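Local coordinates for protein DNA alpha-glucosyltransferase (Enterobacteria phage T4, PDB 1XV5) that is a phage glycosyltransferase of the GT-B class, built on two parallel-sheet domains, and holds uridine-5'-diphosphate in this structure, at residues Y39-S44 with P59-K64. Residues are numbered along the deposited sequence; the frame is centred on the assembly and turned at random.
Sequences YAKDKS and PVILAK
Asp-42 grips the turn at Leu-62 and Ala-63 with both carboxylate oxygens, a worked example of how an acidic side chain can continue a strand pairing after the strands themselves have ended. From CB, the chain sets CG anti to its own carbonyl carbon (chi1 -56°), and CG arrives 3.4 Å from Leu-62 N. Beyond it the carboxylate divides its work. OD2 accepts Leu-62 N at 2.8 Å, while OD1 accepts Ala-63 N at 2.9 Å, each through its syn lone pair; OD1 also lies against the methyl of Ala-63. Two neighbouring N-H groups thus hold the group's rotation, and Thr-93 OG1 adds a further hydrogen bond to OD1, an environment consistent with an ionised aspartate. The turn is of type I, closed by Lys-64 N bonding to Ile-61 O, and Leu-62 and Ala-63 are its central residues.

Just upstream, the pairing is regular parallel sheet: Val-60 bonds to the residues flanking Ala-40, its N to Tyr-39 O at 3.0 Å and its O to Lys-41 N at 2.8 Å. On one face of the sheet Tyr-39 lays its ring across Pro-59, whose CA sits over the ring toward the rim and whose CB touches CZ at 3.5 Å. Ala-40 and Val-60 point to the other face, where Ala-40 CB meets Leu-62 CD1 at 3.7 Å.

Strand 58-60 is the outermost on this side of the N-terminal parallel sheet, and strand 34-40 separates it from strand 3-8. Past the turn the chain enters helix 66-73, which packs on Val-60 and Leu-62, while helix 91-103 brings Leu-100 to Leu-62 and Thr-93 to Asp-42.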
loop_
_atom_site.group_PDB
_atom_site.type_symbol
_atom_site.label_atom_id
_atom_site.label_comp_id
_atom_site.label_asym_id
_atom_site.label_seq_id
_atom_site.Cartn_x
_atom_site.Cartn_y
_atom_site.Cartn_z
ATOM N N TYR A 39 -11.671 13.217 -5.211
ATOM C CA TYR A 39 -12.153 11.857 -5.024
ATOM C C TYR A 39 -13.673 11.792 -5.071
ATOM O O TYR A 39 -14.357 12.720 -4.640
ATOM C CB TYR A 39 -11.646 11.261 -3.703
ATOM C CG TYR A 39 -12.207 11.888 -2.447
ATOM C CD1 TYR A 39 -11.679 13.072 -1.932
ATOM C CD2 TYR A 39 -13.260 11.282 -1.759
ATOM C CE1 TYR A 39 -12.183 13.636 -0.760
ATOM C CE2 TYR A 39 -13.770 11.837 -0.594
ATOM C CZ TYR A 39 -13.228 13.012 -0.098
ATOM O OH TYR A 39 -13.732 13.552 1.061
ATOM N N ALA A 40 -14.191 10.695 -5.614
ATOM C CA ALA A 40 -15.632 10.488 -5.716
ATOM C C ALA A 40 -16.190 10.210 -4.328
ATOM O O ALA A 40 -15.727 9.305 -3.631
ATOM C CB ALA A 40 -15.929 9.321 -6.646
ATOM N N LYS A 41 -17.189 10.990 -3.930
ATOM C CA LYS A 41 -17.805 10.845 -2.616
ATOM C C LYS A 41 -18.999 9.890 -2.650
ATOM O O LYS A 41 -19.573 9.564 -1.612
ATOM C CB LYS A 41 -18.251 12.223 -2.117
ATOM C CG LYS A 41 -18.796 12.247 -0.703
ATOM C CD LYS A 41 -19.211 13.656 -0.307
ATOM C CE LYS A 41 -19.720 13.700 1.125
ATOM N NZ LYS A 41 -20.130 15.075 1.517
ATOM N N ASP A 42 -19.356 9.440 -3.850
ATOM C CA ASP A 42 -20.487 8.535 -4.051
ATOM C C ASP A 42 -20.492 7.345 -3.101
ATOM O O ASP A 42 -21.544 6.936 -2.611
ATOM C CB ASP A 42 -20.498 8.043 -5.499
ATOM C CG ASP A 42 -20.539 9.182 -6.493
ATOM O OD1 ASP A 42 -21.557 9.325 -7.205
ATOM O OD2 ASP A 42 -19.550 9.945 -6.555
ATOM N N LYS A 43 -19.316 6.787 -2.844
ATOM C CA LYS A 43 -19.207 5.652 -1.941
ATOM C C LYS A 43 -18.319 6.035 -0.763
ATOM O O LYS A 43 -17.248 6.615 -0.947
ATOM C CB LYS A 43 -18.622 4.445 -2.677
ATOM C CG LYS A 43 -18.555 3.183 -1.838
ATOM C CD LYS A 43 -18.065 2.004 -2.658
ATOM C CE LYS A 43 -18.017 0.736 -1.822
ATOM N NZ LYS A 43 -17.560 -0.431 -2.623
ATOM N N SER A 44 -18.773 5.720 0.446
ATOM C CA SER A 44 -18.022 6.041 1.655
ATOM C C SER A 44 -17.255 4.833 2.175
ATOM O O SER A 44 -17.624 3.687 1.913
ATOM C CB SER A 44 -18.967 6.554 2.742
ATOM O OG SER A 44 -19.954 5.586 3.048
ATOM N N PRO A 59 -13.871 16.559 -2.496
ATOM C CA PRO A 59 -14.855 15.510 -2.753
ATOM C C PRO A 59 -15.864 15.950 -3.810
ATOM O O PRO A 59 -16.172 17.135 -3.930
ATOM C CB PRO A 59 -15.501 15.312 -1.388
ATOM C CG PRO A 59 -15.500 16.696 -0.836
ATOM C CD PRO A 59 -14.121 17.210 -1.198
ATOM N N VAL A 60 -16.361 14.994 -4.584
ATOM C CA VAL A 60 -17.343 15.294 -5.611
ATOM C C VAL A 60 -18.254 14.093 -5.807
ATOM O O VAL A 60 -17.798 12.948 -5.841
ATOM C CB VAL A 60 -16.665 15.665 -6.955
ATOM C CG1 VAL A 60 -15.851 14.493 -7.479
ATOM C CG2 VAL A 60 -17.716 16.088 -7.969
ATOM N N ILE A 61 -19.553 14.355 -5.906
ATOM C CA ILE A 61 -20.522 13.291 -6.111
ATOM C C ILE A 61 -20.703 13.147 -7.612
ATOM O O ILE A 61 -21.353 13.973 -8.251
ATOM C CB ILE A 61 -21.878 13.635 -5.471
ATOM C CG1 ILE A 61 -21.675 14.044 -4.010
ATOM C CG2 ILE A 61 -22.804 12.430 -5.549
ATOM C CD1 ILE A 61 -22.936 14.554 -3.333
ATOM N N LEU A 62 -20.113 12.100 -8.174
ATOM C CA LEU A 62 -20.187 11.865 -9.607
ATOM C C LEU A 62 -21.616 11.757 -10.118
ATOM O O LEU A 62 -21.946 12.301 -11.169
ATOM C CB LEU A 62 -19.413 10.593 -9.973
ATOM C CG LEU A 62 -17.902 10.608 -9.718
ATOM C CD1 LEU A 62 -17.311 9.262 -10.109
ATOM C CD2 LEU A 62 -17.249 11.723 -10.515
ATOM N N ALA A 63 -22.459 11.056 -9.369
ATOM C CA ALA A 63 -23.848 10.866 -9.765
ATOM C C ALA A 63 -24.687 12.141 -9.758
ATOM O O ALA A 63 -25.732 12.194 -10.408
ATOM C CB ALA A 63 -24.499 9.822 -8.868
ATOM N N LYS A 64 -24.236 13.171 -9.046
ATOM C CA LYS A 64 -25.014 14.404 -8.963
ATOM C C LYS A 64 -24.249 15.699 -9.208
ATOM O O LYS A 64 -24.850 16.771 -9.284
ATOM C CB LYS A 64 -25.695 14.477 -7.598
ATOM C CG LYS A 64 -26.504 13.238 -7.260
ATOM C CD LYS A 64 -27.146 13.359 -5.896
ATOM C CE LYS A 64 -27.987 12.138 -5.568
ATOM N NZ LYS A 64 -28.655 12.273 -4.245
#